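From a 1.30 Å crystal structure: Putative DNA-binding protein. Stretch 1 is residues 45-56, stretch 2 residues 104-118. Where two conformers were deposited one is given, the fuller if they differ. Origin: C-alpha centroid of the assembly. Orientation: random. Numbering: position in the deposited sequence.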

ATOM      1  N   GLY A  45      -1.957   3.314  -5.054  1.00  8.16           N
ATOM      2  CA  GLY A  45      -3.235   3.623  -5.638  1.00  8.49           C
ATOM      3  C   GLY A  45      -4.259   2.509  -5.525  1.00  7.61           C
ATOM      4  O   GLY A  45      -3.935   1.416  -5.069  1.00  8.49           O
ATOM      5  N   ILE A  46      -5.494   2.830  -5.938  1.00  8.02           N
ATOM      6  CA  ILE A  46      -6.618   1.894  -5.958  1.00  7.79           C
ATOM      7  C   ILE A  46      -7.459   2.235  -7.178  1.00  8.06           C
ATOM      8  O   ILE A  46      -7.336   3.316  -7.761  1.00  9.07           O
ATOM      9  N   GLY A  47      -8.311   1.302  -7.593  1.00  8.34           N
ATOM     10  CA  GLY A  47      -9.295   1.635  -8.638  1.00  9.88           C
ATOM     11  C   GLY A  47     -10.010   0.412  -9.153  1.00  9.23           C
ATOM     12  O   GLY A  47      -9.929  -0.628  -8.519  1.00 11.54           O
ATOM     13  N   PHE A  48     -10.700   0.533 -10.272  1.00  9.47           N
ATOM     14  CA  PHE A  48     -11.431  -0.557 -10.910  1.00  9.07           C
ATOM     15  C   PHE A  48     -10.979  -0.624 -12.353  1.00  9.17           C
ATOM     16  O   PHE A  48     -11.016   0.396 -13.047  1.00  9.69           O
HETATM   17  N   MSE A  49     -10.503  -1.804 -12.752  1.00  8.70           N
HETATM   18  CA  MSE A  49      -9.850  -2.012 -14.055  1.00  9.23           C
HETATM   19  C   MSE A  49     -10.670  -2.874 -15.011  1.00 10.14           C
HETATM   20  O   MSE A  49     -11.114  -3.954 -14.653  1.00 11.41           O
ATOM     21  N   SER A  50     -10.861  -2.421 -16.237  1.00 10.17           N
ATOM     22  CA  SER A  50     -11.403  -3.305 -17.264  1.00 10.51           C
ATOM     23  C   SER A  50     -10.416  -4.420 -17.623  1.00 12.02           C
ATOM     24  O   SER A  50     -10.822  -5.548 -17.928  1.00 12.72           O
ATOM     25  N   GLU A  51      -9.127  -4.121 -17.550  0.70 12.22           N
ATOM     26  CA  GLU A  51      -8.149  -5.183 -17.669  0.70 12.89           C
ATOM     27  C   GLU A  51      -6.888  -4.801 -16.933  0.70 12.19           C
ATOM     28  O   GLU A  51      -6.538  -3.632 -16.855  0.70 12.47           O
ATOM     29  N   ALA A  52      -6.255  -5.824 -16.375  1.00 11.14           N
ATOM     30  CA  ALA A  52      -4.991  -5.706 -15.678  1.00 11.85           C
ATOM     31  C   ALA A  52      -4.161  -6.909 -16.108  1.00 12.05           C
ATOM     32  O   ALA A  52      -4.573  -8.046 -15.919  1.00 13.11           O
ATOM     33  N   THR A  53      -2.961  -6.645 -16.598  1.00 11.37           N
ATOM     34  CA  THR A  53      -2.029  -7.674 -17.079  1.00 11.57           C
ATOM     35  C   THR A  53      -0.777  -7.666 -16.221  1.00 11.78           C
ATOM     36  O   THR A  53      -0.136  -6.638 -16.059  1.00 11.61           O
ATOM     37  N   PHE A  54      -0.464  -8.836 -15.676  1.00 10.78           N
ATOM     38  CA  PHE A  54       0.698  -9.066 -14.857  1.00 10.32           C
ATOM     39  C   PHE A  54       1.682  -9.947 -15.609  1.00 10.78           C
ATOM     40  O   PHE A  54       1.326 -10.641 -16.562  1.00 12.82           O
ATOM     41  N   GLY A  55       2.911  -9.974 -15.132  1.00 11.23           N
ATOM     42  CA  GLY A  55       3.938 -10.820 -15.715  1.00 11.09           C
ATOM     43  C   GLY A  55       4.771 -11.467 -14.626  1.00 11.26           C
ATOM     44  O   GLY A  55       5.088 -10.811 -13.627  1.00 12.32           O
ATOM     45  N   PHE A  56       5.162 -12.737 -14.804  1.00 12.18           N
ATOM     46  CA  PHE A  56       6.077 -13.424 -13.907  1.00 11.92           C
ATOM     47  C   PHE A  56       7.310 -13.709 -14.739  1.00 12.44           C
ATOM     48  O   PHE A  56       7.285 -14.456 -15.732  1.00 13.96           O
ATOM     49  N   ALA A 104      -5.222 -11.697  -6.610  1.00 12.28           N
ATOM     50  CA  ALA A 104      -4.209 -12.098  -7.573  1.00 11.76           C
ATOM     51  C   ALA A 104      -3.410 -10.876  -7.925  1.00 11.86           C
ATOM     52  O   ALA A 104      -3.813  -9.746  -7.606  1.00 14.88           O
ATOM     53  N   GLY A 105      -2.248 -11.075  -8.535  1.00 10.79           N
ATOM     54  CA  GLY A 105      -1.489  -9.947  -9.015  1.00 11.85           C
ATOM     55  C   GLY A 105      -0.005 -10.223  -9.078  1.00 11.56           C
ATOM     56  O   GLY A 105       0.407 -11.349  -9.416  1.00 12.53           O
ATOM     57  N   GLY A 106       0.787  -9.201  -8.793  1.00 11.04           N
ATOM     58  CA  GLY A 106       2.228  -9.222  -8.949  1.00 10.30           C
ATOM     59  C   GLY A 106       2.717  -8.033  -9.732  1.00  9.64           C
ATOM     60  O   GLY A 106       2.225  -6.901  -9.546  1.00 11.05           O
ATOM     61  N   HIS A 107       3.732  -8.272 -10.552  1.00  9.64           N
ATOM     62  CA  HIS A 107       4.352  -7.237 -11.384  1.00  9.12           C
ATOM     63  C   HIS A 107       3.420  -6.843 -12.529  1.00  9.34           C
ATOM     64  O   HIS A 107       3.037  -7.691 -13.333  1.00 10.50           O
ATOM     65  N   LEU A 108       3.076  -5.553 -12.605  1.00  9.54           N
ATOM     66  CA  LEU A 108       2.200  -5.047 -13.627  1.00  9.66           C
ATOM     67  C   LEU A 108       2.930  -4.803 -14.940  1.00 10.42           C
ATOM     68  O   LEU A 108       3.963  -4.123 -14.981  1.00 11.12           O
ATOM     69  N   LEU A 109       2.342  -5.313 -16.021  1.00 10.70           N
ATOM     70  CA  LEU A 109       2.768  -4.944 -17.392  1.00 11.49           C
ATOM     71  C   LEU A 109       1.896  -3.854 -17.954  1.00 11.92           C
ATOM     72  O   LEU A 109       2.359  -3.055 -18.750  1.00 14.29           O
ATOM     73  N   GLY A 110       0.634  -3.781 -17.582  1.00 11.92           N
ATOM     74  CA  GLY A 110      -0.266  -2.735 -18.081  1.00 12.80           C
ATOM     75  C   GLY A 110      -1.644  -2.914 -17.462  1.00 11.37           C
ATOM     76  O   GLY A 110      -1.974  -3.995 -16.964  1.00 11.91           O
ATOM     77  N   LEU A 111      -2.415  -1.838 -17.429  1.00 10.44           N
ATOM     78  CA  LEU A 111      -3.758  -1.880 -16.895  1.00 10.17           C
ATOM     79  C   LEU A 111      -4.527  -0.653 -17.344  1.00 10.12           C
ATOM     80  O   LEU A 111      -3.934   0.413 -17.590  1.00 11.16           O
ATOM     81  N   THR A 112      -5.835  -0.874 -17.488  1.00 10.20           N
ATOM     82  CA  THR A 112      -6.758   0.089 -18.052  1.00 10.82           C
ATOM     83  C   THR A 112      -7.951   0.253 -17.115  1.00  9.99           C
ATOM     84  O   THR A 112      -8.570  -0.737 -16.723  1.00 10.54           O
ATOM     85  N   VAL A 113      -8.278   1.507 -16.785  1.00  8.93           N
ATOM     86  CA  VAL A 113      -9.413   1.800 -15.923  1.00  9.10           C
ATOM     87  C   VAL A 113     -10.711   1.379 -16.621  1.00  9.62           C
ATOM     88  O   VAL A 113     -10.916   1.684 -17.818  1.00 10.27           O
ATOM     89  N   GLY A 114     -11.584   0.725 -15.862  1.00 10.12           N
ATOM     90  CA  GLY A 114     -12.875   0.288 -16.358  1.00 11.40           C
ATOM     91  C   GLY A 114     -13.975   1.253 -16.034  1.00 11.55           C
ATOM     92  O   GLY A 114     -13.794   2.478 -16.057  1.00 12.89           O
ATOM     93  N   THR A 115     -15.136   0.708 -15.721  1.00 13.93           N
ATOM     94  CA  THR A 115     -16.255   1.585 -15.367  1.00 15.26           C
ATOM     95  C   THR A 115     -16.096   2.027 -13.889  1.00 14.75           C
ATOM     96  O   THR A 115     -16.731   1.539 -12.958  1.00 16.70           O
ATOM     97  N   GLY A 116     -15.179   2.962 -13.704  1.00 14.14           N
ATOM     98  CA  GLY A 116     -14.734   3.362 -12.375  1.00 13.22           C
ATOM     99  C   GLY A 116     -13.697   4.439 -12.531  1.00 11.23           C
ATOM    100  O   GLY A 116     -13.719   5.215 -13.504  1.00 12.44           O
ATOM    101  N   SER A 117     -12.738   4.444 -11.595  1.00 10.18           N
ATOM    102  CA  SER A 117     -11.644   5.432 -11.600  1.00  9.96           C
ATOM    103  C   SER A 117     -10.391   4.783 -11.029  1.00  9.41           C
ATOM    104  O   SER A 117     -10.438   3.620 -10.606  1.00 10.27           O
ATOM    105  N   CYS A 118      -9.295   5.518 -10.983  1.00  9.00           N
ATOM    106  CA  CYS A 118      -8.078   5.070 -10.316  1.00  9.24           C
ATOM    107  C   CYS A 118      -7.497   6.277  -9.586  1.00  8.86           C
ATOM    108  O   CYS A 118      -7.163   7.273 -10.237  1.00 10.25           O
TER

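Strand 51-56 runs antiparallel to strand 110-114, whereas strand 45-49 crosses it nearly at right angles; some side chains share a face of the sheet and others leave sideways or away. Three residues of the first stretch, Phe54, Phe48 and the selenomethionine Met49, cover the most surface, and the packing is best read from them.

Phe54 makes the largest contribution. Its CA-to-CB bond points away from the second stretch, yet chi1 in the m well, with chi2 near -87°, brings the ring back over it. The ring lies flat on Gly105, whose CA stands 3.6 Å from the centroid of the Phe54 ring and nearly on its normal, a CH-pi contact. Glycine suits this place twice over: a CB there would come tight against CE1 of Phe54, and the backbone angles of Gly105 by themselves call for glycine. Leu108 behaves in a similar way. Its CA-to-CB bond too points away, but with chi1 m and chi2 t its end returns, and its CD2 reaches CE1 of Phe54 at 3.4 Å. A flat aromatic ring and a branched aliphatic chain thus fill buried space without any polar group to satisfy.

Met49 and its neighbours form a second apolar cluster. With chi1 and chi2 both m, its selenium lies 3.8 Å from CD1 of Leu111 and 4.3 Å from CG2 of Val113, while its CE comes within 3.8 Å of SG of Cys118. A long, unbranched chain can thread among three different partners in this way. Leu111 (chi1 p, chi2 t) also meets Ala52 on the same face, where the small methyl of Ala52 fits beside the CB of Leu111, CB to CB at 4.1 Å.

Phe48, in the t rotamer, has its CA-to-CB bond sideways and is partly exposed. The ring meets Gly114 at its edge, and its CE2 lies 3.7 Å from OG1 of Thr115. A broad apolar ring suits this place, covering glycine backbone while tolerating partial exposure. A CB on Gly116 would clash with CB of Phe48, and one on Gly114 would clash with N of Ser50 and sit tight against CD2 of Phe48.

The face opposite Ala52 and Leu111 carries Glu51, Thr53, Thr112 and His107, all partly exposed. CG of Glu51 packs against CB of Thr112 at 4.0 Å, so the aliphatic part of the acid serves as a contact, and a water joins their ends, at 2.8 Å from OG1 of Thr112 and, more weakly, 3.4 Å from OE1 of Glu51. Thr53 (m) sets its CG2 4.2 Å from CD1 of Leu109, while its OG1 is satisfied elsewhere in the structure. The same CD1 of Leu109 lies 3.9 Å from CA of Gly55, where a CB would clash with it. Beside His107 (t), a water accepts from the backbone N of His107 at 2.8 Å and donates to O of Gly55 at 2.7 Å.

Ser50, at the corner of its chain, suits a partly exposed turn: with chi1 p, its OG lies 3.1 Å from a water that donates to O of Val113 at 2.9 Å.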

ATOM      1  CB  ILE A  46      -7.536   1.956  -4.710  1.00  8.37           C
ATOM      2  CG1 ILE A  46      -8.082   3.378  -4.449  1.00  9.80           C
ATOM      3  CG2 ILE A  46      -6.810   1.408  -3.501  1.00  9.35           C
ATOM      4  CD1 ILE A  46      -9.196   3.464  -3.402  1.00 11.41           C
ATOM      5  CB  PHE A  48     -12.943  -0.334 -10.879  1.00  9.84           C
ATOM      6  CG  PHE A  48     -13.723  -1.461 -11.466  1.00 11.21           C
ATOM      7  CD1 PHE A  48     -13.830  -2.639 -10.786  1.00 12.78           C
ATOM      8  CD2 PHE A  48     -14.261  -1.340 -12.697  1.00 13.93           C
ATOM      9  CE1 PHE A  48     -14.542  -3.710 -11.352  1.00 14.01           C
ATOM     10  CE2 PHE A  48     -14.993  -2.370 -13.272  1.00 15.74           C
ATOM     11  CZ  PHE A  48     -15.093  -3.534 -12.622  1.00 14.12           C
HETATM   12  CB  MSE A  49      -8.523  -2.694 -13.838  1.00  9.73           C
HETATM   13  CG  MSE A  49      -7.560  -1.932 -12.916  1.00 10.11           C
HETATM   14 SE   MSE A  49      -7.120  -0.179 -13.545  0.75  8.97          SE
HETATM   15  CE  MSE A  49      -6.944   0.627 -11.822  1.00 13.29           C
ATOM     16  CB  SER A  50     -11.772  -2.526 -18.504  1.00 11.67           C
ATOM     17  OG  SER A  50     -10.694  -1.747 -18.975  1.00 14.33           O
ATOM     18  CB  GLU A  51      -7.845  -5.510 -19.104  0.70 15.56           C
ATOM     19  CG  GLU A  51      -7.443  -4.351 -19.886  0.70 18.94           C
ATOM     20  CD  GLU A  51      -7.111  -4.721 -21.327  0.70 24.77           C
ATOM     21  OE1 GLU A  51      -5.960  -5.131 -21.588  0.70 27.34           O
ATOM     22  OE2 GLU A  51      -8.009  -4.596 -22.177  0.70 27.51           O
ATOM     23  CB  ALA A  52      -5.191  -5.663 -14.180  1.00 12.74           C
ATOM     24  CB  THR A  53      -1.688  -7.465 -18.558  1.00 13.36           C
ATOM     25  OG1 THR A  53      -2.898  -7.464 -19.325  1.00 14.99           O
ATOM     26  CG2 THR A  53      -0.728  -8.534 -19.082  1.00 14.41           C
ATOM     27  CB  PHE A  54       0.242  -9.767 -13.580  1.00 10.49           C
ATOM     28  CG  PHE A  54      -0.726  -8.929 -12.780  1.00  9.88           C
ATOM     29  CD1 PHE A  54      -0.243  -8.013 -11.860  1.00  9.73           C
ATOM     30  CD2 PHE A  54      -2.097  -9.004 -12.997  1.00 11.46           C
ATOM     31  CE1 PHE A  54      -1.093  -7.237 -11.137  1.00 10.34           C
ATOM     32  CE2 PHE A  54      -2.953  -8.197 -12.255  1.00 12.30           C
ATOM     33  CZ  PHE A  54      -2.430  -7.308 -11.336  1.00 11.17           C
ATOM     34  CB  PHE A  56       5.487 -14.698 -13.305  1.00 12.33           C
ATOM     35  CG  PHE A  56       6.264 -15.206 -12.152  1.00 11.20           C
ATOM     36  CD1 PHE A  56       6.154 -14.629 -10.898  1.00 13.81           C
ATOM     37  CD2 PHE A  56       7.122 -16.273 -12.295  1.00 12.93           C
ATOM     38  CE1 PHE A  56       6.901 -15.099  -9.835  1.00 13.39           C
ATOM     39  CE2 PHE A  56       7.856 -16.757 -11.226  1.00 13.92           C
ATOM     40  CZ  PHE A  56       7.746 -16.158 -10.004  1.00 12.90           C
ATOM     41  CB  ALA A 104      -4.884 -12.667  -8.856  1.00 13.16           C
ATOM     42  CB  HIS A 107       5.670  -7.811 -11.936  1.00 11.26           C
ATOM     43  CG  HIS A 107       6.401  -6.911 -12.866  1.00 13.09           C
ATOM     44  ND1 HIS A 107       7.565  -6.273 -12.510  1.00 16.50           N
ATOM     45  CD2 HIS A 107       6.173  -6.606 -14.160  1.00 15.53           C
ATOM     46  CE1 HIS A 107       7.986  -5.550 -13.535  1.00 16.11           C
ATOM     47  NE2 HIS A 107       7.150  -5.721 -14.545  1.00 17.22           N
ATOM     48  CB  LEU A 108       1.515  -3.738 -13.181  1.00  9.45           C
ATOM     49  CG  LEU A 108       0.362  -3.913 -12.203  1.00  9.39           C
ATOM     50  CD1 LEU A 108       0.099  -2.592 -11.450  1.00 10.76           C
ATOM     51  CD2 LEU A 108      -0.936  -4.391 -12.958  1.00 11.27           C
ATOM     52  CB  LEU A 109       2.732  -6.163 -18.293  1.00 12.11           C
ATOM     53  CG  LEU A 109       3.669  -7.309 -17.872  1.00 13.37           C
ATOM     54  CD1 LEU A 109       3.490  -8.525 -18.803  1.00 14.64           C
ATOM     55  CD2 LEU A 109       5.129  -6.853 -17.829  1.00 16.54           C
ATOM     56  CB  LEU A 111      -3.778  -2.055 -15.360  1.00 12.39           C
ATOM     57  CG  LEU A 111      -3.231  -0.934 -14.492  1.00 10.89           C
ATOM     58  CD1 LEU A 111      -3.463  -1.242 -13.001  1.00 12.82           C
ATOM     59  CD2 LEU A 111      -1.727  -0.639 -14.708  1.00 13.67           C
ATOM     60  CB  THR A 112      -7.258  -0.349 -19.443  1.00 11.48           C
ATOM     61  OG1 THR A 112      -6.133  -0.538 -20.310  1.00 14.43           O
ATOM     62  CG2 THR A 112      -8.195   0.677 -20.051  1.00 12.60           C
ATOM     63  CB  VAL A 113      -9.491   3.291 -15.584  1.00  9.24           C
ATOM     64  CG1 VAL A 113     -10.677   3.654 -14.704  1.00 10.01           C
ATOM     65  CG2 VAL A 113      -8.157   3.771 -14.933  1.00  9.79           C
ATOM     66  CB  THR A 115     -17.562   0.920 -15.641  1.00 17.94           C
ATOM     67  OG1 THR A 115     -17.597  -0.270 -14.897  1.00 18.25           O
ATOM     68  CG2 THR A 115     -17.743   0.605 -17.148  1.00 18.77           C
ATOM     69  CB  SER A 117     -12.039   6.666 -10.781  1.00 10.12           C
ATOM     70  OG  SER A 117     -12.317   6.326  -9.448  1.00 11.72           O
ATOM     71  CB  CYS A 118      -7.089   4.449 -11.327  1.00  9.77           C
ATOM     72  SG  CYS A 118      -5.527   3.985 -10.621  1.00 10.02           S
TER
HETATM   73  O   HOH W   1     -12.223   0.643 -20.157  1.00 21.14           O
HETATM   74  O   HOH W   2      -4.287  -2.591 -20.157  1.00 20.63           O
HETATM   75  O   HOH W   3       4.302 -11.013 -11.037  1.00 14.34           O